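Local coordinates for uncharacterized protein (Actinomyces odontolyticus, PDB 4MJG), which is of unknown function but belongs to the DUF4853 family and is probably made as a bacterial lipoprotein, at residues V52-T57 / P142-G147; V16-Y21 / Y63-Y68; D113-L118 / A135-N140; G48-Q53 / F149-V154. All blocks are in the same frame, centred on the assembly; numbering follows the deposited sequence.

Contact 1 of 4, residues V52-T57 / P142-G147; sequences VQVCGT and PLDDPG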
loop_
_atom_site.group_PDB
_atom_site.type_symbol
_atom_site.label_atom_id
_atom_site.label_comp_id
_atom_site.label_asym_id
_atom_site.label_seq_id
_atom_site.Cartn_x
_atom_site.Cartn_y
_atom_site.Cartn_z
ATOM N N VAL A 52 -5.380 3.391 -10.750
ATOM C CA VAL A 52 -6.796 3.253 -10.438
ATOM C C VAL A 52 -7.379 2.201 -11.367
ATOM O O VAL A 52 -6.925 2.056 -12.504
ATOM C CB VAL A 52 -7.521 4.596 -10.627
ATOM C CG1 VAL A 52 -9.015 4.460 -10.375
ATOM C CG2 VAL A 52 -6.918 5.650 -9.712
ATOM N N GLN A 53 -8.371 1.458 -10.885
ATOM C CA GLN A 53 -9.096 0.527 -11.746
ATOM C C GLN A 53 -10.574 0.482 -11.390
ATOM O O GLN A 53 -10.965 0.812 -10.275
ATOM C CB GLN A 53 -8.474 -0.872 -11.698
ATOM C CG GLN A 53 -8.501 -1.539 -10.340
ATOM C CD GLN A 53 -7.937 -2.951 -10.377
ATOM O OE1 GLN A 53 -6.890 -3.199 -10.976
ATOM N NE2 GLN A 53 -8.621 -3.880 -9.717
ATOM N N VAL A 54 -11.383 0.069 -12.360
ATOM C CA VAL A 54 -12.830 -0.014 -12.202
ATOM C C VAL A 54 -13.158 -1.101 -11.186
ATOM O O VAL A 54 -12.386 -2.041 -11.005
ATOM C CB VAL A 54 -13.516 -0.334 -13.551
ATOM C CG1 VAL A 54 -15.032 -0.401 -13.399
ATOM C CG2 VAL A 54 -13.135 0.705 -14.597
ATOM N N CYS A 55 -14.290 -0.954 -10.507
ATOM C CA CYS A 55 -14.786 -1.980 -9.588
ATOM C C CYS A 55 -16.292 -1.861 -9.411
ATOM O O CYS A 55 -16.922 -0.933 -9.926
ATOM C CB CYS A 55 -14.104 -1.881 -8.216
ATOM S SG CYS A 55 -14.200 -0.247 -7.456
ATOM N N GLY A 56 -16.858 -2.817 -8.682
ATOM C CA GLY A 56 -18.274 -2.814 -8.376
ATOM C C GLY A 56 -19.109 -3.225 -9.566
ATOM O O GLY A 56 -18.605 -3.380 -10.683
ATOM N N THR A 57 -20.401 -3.392 -9.315
ATOM C CA THR A 57 -21.341 -3.820 -10.339
ATOM C C THR A 57 -22.676 -3.109 -10.125
ATOM O O THR A 57 -23.065 -2.847 -8.988
ATOM C CB THR A 57 -21.508 -5.361 -10.322
ATOM O OG1 THR A 57 -22.539 -5.754 -11.234
ATOM C CG2 THR A 57 -21.844 -5.871 -8.917
ATOM N N PRO A 142 -17.347 10.160 -14.545
ATOM C CA PRO A 142 -17.631 9.042 -15.445
ATOM C C PRO A 142 -16.975 7.739 -15.017
ATOM O O PRO A 142 -15.845 7.747 -14.535
ATOM C CB PRO A 142 -17.044 9.509 -16.779
ATOM C CG PRO A 142 -17.134 10.987 -16.722
ATOM C CD PRO A 142 -16.872 11.343 -15.287
ATOM N N LEU A 143 -17.694 6.635 -15.198
ATOM C CA LEU A 143 -17.173 5.301 -14.910
ATOM C C LEU A 143 -16.411 4.804 -16.134
ATOM O O LEU A 143 -16.411 5.459 -17.179
ATOM C CB LEU A 143 -18.316 4.345 -14.551
ATOM C CG LEU A 143 -18.955 4.484 -13.159
ATOM C CD1 LEU A 143 -19.165 5.929 -12.724
ATOM C CD2 LEU A 143 -20.276 3.731 -13.122
ATOM N N ASP A 144 -15.751 3.658 -16.001
ATOM C CA ASP A 144 -14.984 3.053 -17.104
ATOM C C ASP A 144 -13.933 3.995 -17.722
ATOM O O ASP A 144 -13.738 4.013 -18.939
ATOM C CB ASP A 144 -15.929 2.507 -18.189
ATOM C CG ASP A 144 -16.827 1.386 -17.679
ATOM O OD1 ASP A 144 -16.353 0.538 -16.888
ATOM O OD2 ASP A 144 -18.011 1.349 -18.079
ATOM N N ASP A 145 -13.261 4.765 -16.870
ATOM C CA ASP A 145 -12.182 5.657 -17.291
ATOM C C ASP A 145 -11.264 5.909 -16.092
ATOM O O ASP A 145 -11.178 7.024 -15.584
ATOM C CB ASP A 145 -12.750 6.974 -17.842
ATOM C CG ASP A 145 -11.677 7.882 -18.441
ATOM O OD1 ASP A 145 -10.506 7.462 -18.549
ATOM O OD2 ASP A 145 -11.998 9.031 -18.810
ATOM N N PRO A 146 -10.573 4.860 -15.633
ATOM C CA PRO A 146 -9.749 4.967 -14.429
ATOM C C PRO A 146 -8.550 5.921 -14.551
ATOM O O PRO A 146 -8.042 6.409 -13.537
ATOM C CB PRO A 146 -9.271 3.527 -14.202
ATOM C CG PRO A 146 -9.358 2.866 -15.534
ATOM C CD PRO A 146 -10.507 3.516 -16.239
ATOM N N GLY A 147 -8.110 6.194 -15.775
ATOM C CA GLY A 147 -6.968 7.071 -15.990
ATOM C C GLY A 147 -7.259 8.554 -15.844
ATOM O O GLY A 147 -6.339 9.371 -15.920
#
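Asp144 is the first residue of 142-147 to meet the strand end 52-55, touching the methyl groups of Val54. It sets out away from the strand, and chi1 of -63° puts CG beside the backbone N; the carboxylate end comes nearer again, OD1 lying 3.8 Å from Val54 CG1. The other methyl, CG2 of Val54, sits 3.9 Å from Asp144 CA. This is van der Waals contact at an exposed edge. A loop here lies over one face of an antiparallel sheet: Val52 and Val54 turn toward it, whereas Gln53 between them points away and its backbone pairs with Arg64 of the neighbouring strand 62-73. Asp145 turns away from the strand, and the chain then comes back with Pro146, whose ring crosses Val52 at a slant. Ring atom CB approaches the carbonyl O of Val52 at 3.2 Å and the methyl CG1 of the same valine at 3.9 Å. Beside them, Gln53 CA is 3.9 Å from Pro146 CB. Ring atom CD of Pro146 is 4.2 Å from Val54 CG2, and the proline's own carbonyl O lies 3.5 Å from Val52 CB. Pro146 also touches Tyr63, one strand further into the sheet.

Contact 2 of 4, residues V16-Y21 / Y63-Y68; sequences VSIEEY and YRVVGY. With SO4 (sulfate ion), chain C.
Ile18 and Tyr63 mark the closest approach of the two backbones, with CA atoms 6.3 Å apart where the first turn of helix 18-24 lies against strand 62-73. Ile18 carries most of the contact. Its CG1 is anti to the backbone N (chi1 -178°) and rests 3.9 Å from Tyr63 CB. From there CD1 reaches past the carbonyl O of Tyr63 to Val65 CB, 4.0 Å away. One helical turn on, the Tyr21 ring brings CD1 to 3.5 Å from Val65 CG1, the methyl set between the backbone N and carbonyl carbon of Val65 (chi1 59°). The Tyr63 ring leads away from the helix, and its OH is hydrogen-bonded to Pro142 O and Asp145 N. Ser17 is the N-cap of the helix: its OG accepts from Glu20 N at 3.2 Å. Arg64 points to the other face of the strand, where its chain bends at chi3 and presents the edge of the guanidinium to a sulfate. NH1 donates to sulfate O2 at 3.1 Å and NH2 to O4 at 3.1 Å; NH1 also binds Ser134 O. Arg15 NH1 and Cys136 N are further partners of the anion. An alanine here would probably leave Ser134 O without this donor and the sulfate more weakly held. The sulfate probably comes from the crystallisation liquor, though it may mark an anion-binding spot. The apolar side is helix-on-sheet packing, helix 18-24 lying over one face of an antiparallel sheet.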
loop_
_atom_site.group_PDB
_atom_site.type_symbol
_atom_site.label_atom_id
_atom_site.label_comp_id
_atom_site.label_asym_id
_atom_site.label_seq_id
_atom_site.Cartn_x
_atom_site.Cartn_y
_atom_site.Cartn_z
ATOM N N VAL A 16 -16.162 7.903 1.258
ATOM C CA VAL A 16 -15.668 9.099 0.569
ATOM C C VAL A 16 -15.403 8.780 -0.897
ATOM O O VAL A 16 -15.239 7.616 -1.267
ATOM C CB VAL A 16 -14.372 9.672 1.200
ATOM C CG1 VAL A 16 -14.612 10.094 2.642
ATOM C CG2 VAL A 16 -13.210 8.686 1.111
ATOM N N SER A 17 -15.353 9.815 -1.727
ATOM C CA SER A 17 -15.140 9.630 -3.158
ATOM C C SER A 17 -13.705 9.203 -3.436
ATOM O O SER A 17 -12.796 9.481 -2.651
ATOM C CB SER A 17 -15.449 10.914 -3.931
ATOM O OG SER A 17 -14.402 11.855 -3.781
ATOM N N ILE A 18 -13.516 8.526 -4.563
ATOM C CA ILE A 18 -12.189 8.117 -5.024
ATOM C C ILE A 18 -11.177 9.266 -4.969
ATOM O O ILE A 18 -10.039 9.072 -4.544
ATOM C CB ILE A 18 -12.253 7.519 -6.456
ATOM C CG1 ILE A 18 -10.871 7.043 -6.924
ATOM C CG2 ILE A 18 -12.840 8.511 -7.455
ATOM C CD1 ILE A 18 -10.298 5.905 -6.108
ATOM N N GLU A 19 -11.607 10.457 -5.375
ATOM C CA GLU A 19 -10.730 11.626 -5.409
ATOM C C GLU A 19 -10.353 12.095 -4.006
ATOM O O GLU A 19 -9.213 12.501 -3.772
ATOM C CB GLU A 19 -11.401 12.763 -6.181
ATOM C CG GLU A 19 -11.622 12.458 -7.658
ATOM C CD GLU A 19 -13.015 12.835 -8.133
ATOM O OE1 GLU A 19 -14.000 12.232 -7.639
ATOM O OE2 GLU A 19 -13.120 13.730 -9.002
ATOM N N GLU A 20 -11.313 12.040 -3.084
ATOM C CA GLU A 20 -11.068 12.390 -1.684
ATOM C C GLU A 20 -10.110 11.393 -1.052
ATOM O O GLU A 20 -9.260 11.765 -0.237
ATOM C CB GLU A 20 -12.391 12.408 -0.906
ATOM C CG GLU A 20 -12.283 12.733 0.584
ATOM C CD GLU A 20 -12.033 14.202 0.875
ATOM O OE1 GLU A 20 -11.846 14.994 -0.071
ATOM O OE2 GLU A 20 -12.022 14.567 2.071
ATOM N N TYR A 21 -10.255 10.127 -1.435
ATOM C CA TYR A 21 -9.424 9.057 -0.898
ATOM C C TYR A 21 -7.985 9.193 -1.378
ATOM O O TYR A 21 -7.038 9.089 -0.588
ATOM C CB TYR A 21 -9.981 7.707 -1.322
ATOM C CG TYR A 21 -9.444 6.532 -0.542
ATOM C CD1 TYR A 21 -8.300 5.856 -0.954
ATOM C CD2 TYR A 21 -10.104 6.071 0.589
ATOM C CE1 TYR A 21 -7.821 4.761 -0.248
ATOM C CE2 TYR A 21 -9.636 4.978 1.300
ATOM C CZ TYR A 21 -8.496 4.327 0.883
ATOM O OH TYR A 21 -8.048 3.238 1.594
ATOM N N TYR A 63 -14.642 3.124 -8.389
ATOM C CA TYR A 63 -13.218 3.056 -8.645
ATOM C C TYR A 63 -12.454 2.621 -7.404
ATOM O O TYR A 63 -12.840 2.927 -6.272
ATOM C CB TYR A 63 -12.696 4.410 -9.107
ATOM C CG TYR A 63 -13.096 4.783 -10.510
ATOM C CD1 TYR A 63 -12.546 4.128 -11.605
ATOM C CD2 TYR A 63 -14.006 5.804 -10.746
ATOM C CE1 TYR A 63 -12.899 4.476 -12.900
ATOM C CE2 TYR A 63 -14.363 6.159 -12.035
ATOM C CZ TYR A 63 -13.805 5.491 -13.108
ATOM O OH TYR A 63 -14.147 5.837 -14.393
ATOM N N ARG A 64 -11.355 1.919 -7.649
ATOM C CA ARG A 64 -10.502 1.371 -6.616
ATOM C C ARG A 64 -9.107 1.932 -6.838
ATOM O O ARG A 64 -8.707 2.148 -7.977
ATOM C CB ARG A 64 -10.468 -0.145 -6.772
ATOM C CG ARG A 64 -9.762 -0.881 -5.660
ATOM C CD ARG A 64 -9.575 -2.350 -6.010
ATOM N NE ARG A 64 -10.822 -3.006 -6.402
ATOM C CZ ARG A 64 -11.805 -3.343 -5.569
ATOM N NH1 ARG A 64 -11.729 -3.076 -4.265
ATOM N NH2 ARG A 64 -12.889 -3.939 -6.048
ATOM N N VAL A 65 -8.359 2.151 -5.766
ATOM C CA VAL A 65 -6.989 2.647 -5.905
ATOM C C VAL A 65 -5.965 1.681 -5.298
ATOM O O VAL A 65 -5.970 1.400 -4.091
ATOM C CB VAL A 65 -6.823 4.090 -5.359
ATOM C CG1 VAL A 65 -7.200 4.197 -3.889
ATOM C CG2 VAL A 65 -5.405 4.589 -5.585
ATOM N N VAL A 66 -5.107 1.157 -6.174
ATOM C CA VAL A 66 -3.933 0.400 -5.775
ATOM C C VAL A 66 -2.816 1.416 -5.575
ATOM O O VAL A 66 -2.523 2.199 -6.479
ATOM C CB VAL A 66 -3.514 -0.613 -6.865
ATOM C CG1 VAL A 66 -2.201 -1.289 -6.502
ATOM C CG2 VAL A 66 -4.614 -1.644 -7.094
ATOM N N GLY A 67 -2.195 1.409 -4.403
ATOM C CA GLY A 67 -1.166 2.400 -4.079
ATOM C C GLY A 67 0.214 2.014 -4.572
ATOM O O GLY A 67 0.372 1.068 -5.349
ATOM N N TYR A 68 1.219 2.760 -4.120
ATOM C CA TYR A 68 2.610 2.426 -4.412
ATOM C C TYR A 68 2.920 1.066 -3.842
ATOM O O TYR A 68 2.348 0.662 -2.827
ATOM C CB TYR A 68 3.564 3.447 -3.797
ATOM C CG TYR A 68 3.694 4.722 -4.592
ATOM C CD1 TYR A 68 4.658 4.855 -5.588
ATOM C CD2 TYR A 68 2.868 5.801 -4.334
ATOM C CE1 TYR A 68 4.786 6.023 -6.315
ATOM C CE2 TYR A 68 2.986 6.968 -5.053
ATOM C CZ TYR A 68 3.947 7.071 -6.043
ATOM O OH TYR A 68 4.057 8.233 -6.755
HETATM S S SO4 C . -14.730 -3.986 -2.273
HETATM O O1 SO4 C . -15.006 -2.628 -1.747
HETATM O O2 SO4 C . -13.356 -4.416 -1.928
HETATM O O3 SO4 C . -15.687 -4.937 -1.665
HETATM O O4 SO4 C . -14.906 -3.978 -3.742
#

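Contact 3 of 4, residues D113-L118 / A135-N140; sequences DNYGGL and ACLPTN. With SO4 (sulfate ion), chain C.
Gly117 and Ala135 bring the two loops together, their CA atoms 4.0 Å apart. Residues 113-118 form the tip of a beta hairpin between strands 107-113 and 118-123: a type I turn from Asp113 to Gly116 followed by a G1 beta bulge, with Gly116 at positive phi. Packing is tight around Ala135. A side chain on Gly117 would point at Ala135 N and Asp113 OD2, consistent with a glycine at this position. The Ala135 methyl lies against the turn, 3.3 Å from Tyr115 O and 3.7 Å from Tyr115 CB. Alongside, the Tyr115 and Leu137 side chains cross at about a right angle, and the methyl CD2 of Leu137 meets the ring edge at CD2 of Tyr115, 3.7 Å away. The Tyr115 OH is hydrogen-bonded to Val16 N. Inside the hairpin, Asp113 OD1 makes an Asx turn, accepting from Tyr115 N at 2.9 Å. Gly117 N approaches the same oxygen from the opposite face of the carboxylate plane, but that approach is very short and its length uncertain. The other side is looser. Gly116 adds little, the chain beyond Leu137 leaves the hairpin, and Cys136 turns away from it to form a disulfide with Cys55. Its backbone instead faces a sulfate that Arg15 and Arg64 also hold. Cys136 N donates to sulfate O1 in a nearly straight bond of 2.7 Å, with an angle of 172° at the hydrogen.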
loop_
_atom_site.group_PDB
_atom_site.type_symbol
_atom_site.label_atom_id
_atom_site.label_comp_id
_atom_site.label_asym_id
_atom_site.label_seq_id
_atom_site.Cartn_x
_atom_site.Cartn_y
_atom_site.Cartn_z
ATOM N N ASP A 113 -9.043 -1.881 6.696
ATOM C CA ASP A 113 -9.659 -0.607 7.096
ATOM C C ASP A 113 -11.177 -0.745 7.204
ATOM O O ASP A 113 -11.758 -1.753 6.787
ATOM C CB ASP A 113 -9.278 0.537 6.138
ATOM C CG ASP A 113 -9.748 0.305 4.702
ATOM O OD1 ASP A 113 -10.896 -0.145 4.506
ATOM O OD2 ASP A 113 -8.969 0.586 3.759
ATOM N N ASN A 114 -11.813 0.281 7.759
ATOM C CA ASN A 114 -13.261 0.260 8.015
ATOM C C ASN A 114 -14.130 0.243 6.750
ATOM O O ASN A 114 -15.341 0.040 6.836
ATOM C CB ASN A 114 -13.684 1.411 8.950
ATOM C CG ASN A 114 -12.908 2.696 8.699
ATOM O OD1 ASN A 114 -11.690 2.673 8.478
ATOM N ND2 ASN A 114 -13.605 3.827 8.751
ATOM N N TYR A 115 -13.508 0.446 5.587
ATOM C CA TYR A 115 -14.192 0.341 4.292
ATOM C C TYR A 115 -14.128 -1.074 3.712
ATOM O O TYR A 115 -14.774 -1.364 2.707
ATOM C CB TYR A 115 -13.567 1.310 3.282
ATOM C CG TYR A 115 -13.941 2.767 3.439
ATOM C CD1 TYR A 115 -14.472 3.265 4.628
ATOM C CD2 TYR A 115 -13.740 3.659 2.389
ATOM C CE1 TYR A 115 -14.808 4.605 4.754
ATOM C CE2 TYR A 115 -14.069 4.999 2.509
ATOM C CZ TYR A 115 -14.603 5.467 3.691
ATOM O OH TYR A 115 -14.933 6.793 3.803
ATOM N N GLY A 116 -13.354 -1.954 4.339
ATOM C CA GLY A 116 -13.089 -3.279 3.773
ATOM C C GLY A 116 -11.878 -3.259 2.853
ATOM O O GLY A 116 -11.531 -4.275 2.241
ATOM N N GLY A 117 -11.233 -2.094 2.767
ATOM C CA GLY A 117 -9.995 -1.933 2.033
ATOM C C GLY A 117 -8.836 -2.556 2.771
ATOM O O GLY A 117 -8.998 -3.081 3.870
ATOM N N LEU A 118 -7.654 -2.458 2.177
ATOM C CA LEU A 118 -6.571 -3.375 2.481
ATOM C C LEU A 118 -5.183 -2.737 2.379
ATOM O O LEU A 118 -4.936 -1.873 1.538
ATOM C CB LEU A 118 -6.669 -4.542 1.496
ATOM C CG LEU A 118 -5.564 -5.587 1.467
ATOM C CD1 LEU A 118 -5.711 -6.475 2.681
ATOM C CD2 LEU A 118 -5.628 -6.412 0.186
ATOM N N ALA A 135 -10.812 -0.193 -0.835
ATOM C CA ALA A 135 -12.137 -0.716 -1.131
ATOM C C ALA A 135 -12.661 0.011 -2.352
ATOM O O ALA A 135 -12.070 1.004 -2.784
ATOM C CB ALA A 135 -13.065 -0.490 0.051
ATOM N N CYS A 136 -13.760 -0.479 -2.914
ATOM C CA CYS A 136 -14.389 0.181 -4.058
ATOM C C CYS A 136 -15.023 1.488 -3.587
ATOM O O CYS A 136 -15.719 1.510 -2.577
ATOM C CB CYS A 136 -15.441 -0.724 -4.697
ATOM S SG CYS A 136 -15.933 -0.237 -6.370
ATOM N N LEU A 137 -14.770 2.574 -4.315
ATOM C CA LEU A 137 -15.211 3.903 -3.899
ATOM C C LEU A 137 -16.146 4.538 -4.925
ATOM O O LEU A 137 -15.943 4.385 -6.126
ATOM C CB LEU A 137 -13.998 4.807 -3.676
ATOM C CG LEU A 137 -13.007 4.288 -2.632
ATOM C CD1 LEU A 137 -11.690 5.046 -2.698
ATOM C CD2 LEU A 137 -13.606 4.369 -1.238
ATOM N N PRO A 138 -17.171 5.269 -4.454
ATOM C CA PRO A 138 -18.088 5.938 -5.367
ATOM C C PRO A 138 -17.488 7.206 -5.958
ATOM O O PRO A 138 -16.442 7.665 -5.504
ATOM C CB PRO A 138 -19.269 6.284 -4.467
ATOM C CG PRO A 138 -18.647 6.519 -3.135
ATOM C CD PRO A 138 -17.501 5.553 -3.045
ATOM N N THR A 139 -18.152 7.754 -6.971
ATOM C CA THR A 139 -17.761 9.031 -7.562
ATOM C C THR A 139 -18.886 9.608 -8.416
ATOM O O THR A 139 -19.719 8.872 -8.942
ATOM C CB THR A 139 -16.499 8.897 -8.439
ATOM O OG1 THR A 139 -16.080 10.198 -8.876
ATOM C CG2 THR A 139 -16.758 7.997 -9.650
ATOM N N ASN A 140 -18.888 10.928 -8.556
ATOM C CA ASN A 140 -19.801 11.609 -9.471
ATOM C C ASN A 140 -19.217 11.732 -10.885
ATOM O O ASN A 140 -19.849 12.302 -11.774
ATOM C CB ASN A 140 -20.172 12.994 -8.926
ATOM C CG ASN A 140 -18.975 13.930 -8.816
ATOM O OD1 ASN A 140 -17.825 13.537 -9.037
ATOM N ND2 ASN A 140 -19.243 15.180 -8.461
HETATM S S SO4 C . -14.730 -3.986 -2.273
HETATM O O1 SO4 C . -15.006 -2.628 -1.747
HETATM O O2 SO4 C . -13.356 -4.416 -1.928
HETATM O O3 SO4 C . -15.687 -4.937 -1.665
HETATM O O4 SO4 C . -14.906 -3.978 -3.742
#

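Contact 4 of 4, residues G48-Q53 / F149-V154; sequences GLPYVQ and FVLPSV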
loop_
_atom_site.group_PDB
_atom_site.type_symbol
_atom_site.label_atom_id
_atom_site.label_comp_id
_atom_site.label_asym_id
_atom_site.label_seq_id
_atom_site.Cartn_x
_atom_site.Cartn_y
_atom_site.Cartn_z
ATOM N N GLY A 48 6.560 -0.502 -7.607
ATOM C CA GLY A 48 5.428 -0.245 -8.484
ATOM C C GLY A 48 4.815 1.116 -8.225
ATOM O O GLY A 48 4.900 1.658 -7.113
ATOM N N LEU A 49 4.197 1.665 -9.265
ATOM C CA LEU A 49 3.521 2.946 -9.172
ATOM C C LEU A 49 2.034 2.712 -8.960
ATOM O O LEU A 49 1.507 1.679 -9.369
ATOM C CB LEU A 49 3.754 3.745 -10.451
ATOM C CG LEU A 49 5.204 4.135 -10.716
ATOM C CD1 LEU A 49 5.315 4.903 -12.021
ATOM C CD2 LEU A 49 5.761 4.958 -9.561
ATOM N N PRO A 50 1.346 3.679 -8.329
ATOM C CA PRO A 50 -0.072 3.518 -8.055
ATOM C C PRO A 50 -0.900 3.679 -9.315
ATOM O O PRO A 50 -0.464 4.316 -10.278
ATOM C CB PRO A 50 -0.365 4.661 -7.093
ATOM C CG PRO A 50 0.562 5.736 -7.534
ATOM C CD PRO A 50 1.819 5.026 -7.952
ATOM N N TYR A 51 -2.094 3.106 -9.293
ATOM C CA TYR A 51 -3.003 3.194 -10.415
ATOM C C TYR A 51 -4.427 2.976 -9.929
ATOM O O TYR A 51 -4.655 2.457 -8.833
ATOM C CB TYR A 51 -2.632 2.170 -11.497
ATOM C CG TYR A 51 -2.648 0.731 -11.028
ATOM C CD1 TYR A 51 -1.535 0.169 -10.412
ATOM C CD2 TYR A 51 -3.776 -0.075 -11.203
ATOM C CE1 TYR A 51 -1.541 -1.148 -9.986
ATOM C CE2 TYR A 51 -3.792 -1.391 -10.778
ATOM C CZ TYR A 51 -2.671 -1.922 -10.168
ATOM O OH TYR A 51 -2.677 -3.234 -9.743
ATOM N N VAL A 52 -5.380 3.391 -10.750
ATOM C CA VAL A 52 -6.796 3.253 -10.438
ATOM C C VAL A 52 -7.379 2.201 -11.367
ATOM O O VAL A 52 -6.925 2.056 -12.504
ATOM C CB VAL A 52 -7.521 4.596 -10.627
ATOM C CG1 VAL A 52 -9.015 4.460 -10.375
ATOM C CG2 VAL A 52 -6.918 5.650 -9.712
ATOM N N GLN A 53 -8.371 1.458 -10.885
ATOM C CA GLN A 53 -9.096 0.527 -11.746
ATOM C C GLN A 53 -10.574 0.482 -11.390
ATOM O O GLN A 53 -10.965 0.812 -10.275
ATOM C CB GLN A 53 -8.474 -0.872 -11.698
ATOM C CG GLN A 53 -8.501 -1.539 -10.340
ATOM C CD GLN A 53 -7.937 -2.951 -10.377
ATOM O OE1 GLN A 53 -6.890 -3.199 -10.976
ATOM N NE2 GLN A 53 -8.621 -3.880 -9.717
ATOM N N PHE A 149 -8.082 10.138 -13.202
ATOM C CA PHE A 149 -7.732 10.644 -11.869
ATOM C C PHE A 149 -6.242 10.845 -11.683
ATOM O O PHE A 149 -5.465 9.918 -11.877
ATOM C CB PHE A 149 -8.213 9.676 -10.799
ATOM C CG PHE A 149 -9.674 9.364 -10.884
ATOM C CD1 PHE A 149 -10.618 10.301 -10.490
ATOM C CD2 PHE A 149 -10.106 8.135 -11.357
ATOM C CE1 PHE A 149 -11.964 10.016 -10.566
ATOM C CE2 PHE A 149 -11.452 7.843 -11.434
ATOM C CZ PHE A 149 -12.383 8.784 -11.038
ATOM N N VAL A 150 -5.850 12.056 -11.293
ATOM C CA VAL A 150 -4.457 12.339 -10.960
ATOM C C VAL A 150 -4.089 11.583 -9.697
ATOM O O VAL A 150 -4.913 11.439 -8.798
ATOM C CB VAL A 150 -4.177 13.847 -10.737
ATOM C CG1 VAL A 150 -4.486 14.633 -12.000
ATOM C CG2 VAL A 150 -4.959 14.398 -9.546
ATOM N N LEU A 151 -2.846 11.117 -9.638
ATOM C CA LEU A 151 -2.338 10.379 -8.487
ATOM C C LEU A 151 -1.169 11.127 -7.864
ATOM O O LEU A 151 -0.469 11.867 -8.549
ATOM C CB LEU A 151 -1.892 8.991 -8.928
ATOM C CG LEU A 151 -3.039 8.066 -9.340
ATOM C CD1 LEU A 151 -2.546 6.957 -10.251
ATOM C CD2 LEU A 151 -3.728 7.501 -8.110
ATOM N N PRO A 152 -0.952 10.942 -6.556
ATOM C CA PRO A 152 0.052 11.753 -5.889
ATOM C C PRO A 152 1.455 11.347 -6.287
ATOM O O PRO A 152 1.718 10.164 -6.503
ATOM C CB PRO A 152 -0.187 11.458 -4.407
ATOM C CG PRO A 152 -0.735 10.080 -4.389
ATOM C CD PRO A 152 -1.500 9.896 -5.670
ATOM N N SER A 153 2.342 12.335 -6.390
ATOM C CA SER A 153 3.765 12.079 -6.554
ATOM C C SER A 153 4.260 11.316 -5.337
ATOM O O SER A 153 3.646 11.360 -4.269
ATOM C CB SER A 153 4.535 13.392 -6.678
ATOM O OG SER A 153 4.332 14.198 -5.529
ATOM N N VAL A 154 5.382 10.632 -5.487
ATOM C CA VAL A 154 5.974 9.913 -4.370
ATOM C C VAL A 154 6.396 10.875 -3.247
ATOM O O VAL A 154 6.518 10.469 -2.092
ATOM C CB VAL A 154 7.161 9.049 -4.832
ATOM C CG1 VAL A 154 8.370 9.916 -5.150
ATOM C CG2 VAL A 154 7.497 8.003 -3.781
#
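The Phe149 ring meets Val52 through its CD2, 4.0 Å from Val52 CG1, the two side chains crossing at about a right angle. The same ring packs edge-to-face with Tyr63 and touches Ile18 and Glu19 of helix 18-24. The second flat group, the Tyr51 ring, is directed away from 149-154; Leu49 O and Gln53 OE1 lie at its edge, in its plane. Residues 149-152 run opposite in sense to 50-52 but stand off from them, the CA atoms of Pro50 and Leu151 being 7.2 Å apart. An extended loop thus lies over the face of strand 44-55, joined by side chains, and leads to helix 154-157, where Ser153 is the N-cap. Leu151 bridges the two segments. Its chi1 of -69° sets CG beside the backbone N, and from CG the two methyls go to different partners: CD1 to the carbonyl O of Pro50 at 3.4 Å, and CD2 to Val52 CG2 at 4.0 Å. CD1 also lies 3.8 Å from Tyr51 CA and 4.3 Å from CG of the Pro50 ring. Leu151 and Pro152 both touch Ile22 of helix 18-24 as well, and Pro152 O is hydrogen-bonded to Tyr68 OH on the strand next to 44-55.

Overall arrangement
Contacts 1 and 4 share Val52 and Gln53 and place successive parts of one long loop on strand 44-55, their centres 14 Å apart. Contact 2 adds helix 18-24 and the neighbouring strand 62-73; Arg64 N to Gln53 O (2.9 Å) and Tyr51 N to Val66 O (3.0 Å) join it to contact 4. Contacts 2 and 3 are the closest pair, with centres 7 Å apart, linked by Leu137 N to Tyr63 O at 2.8 Å, and both touch one sulfate. Contact 3 is tied to contact 1 by the disulfide Cys55 SG to Cys136 SG, 2.0 Å. No active site is known, so the sulfate, probably from the crystallisation liquor, is at most a hint of a pocket.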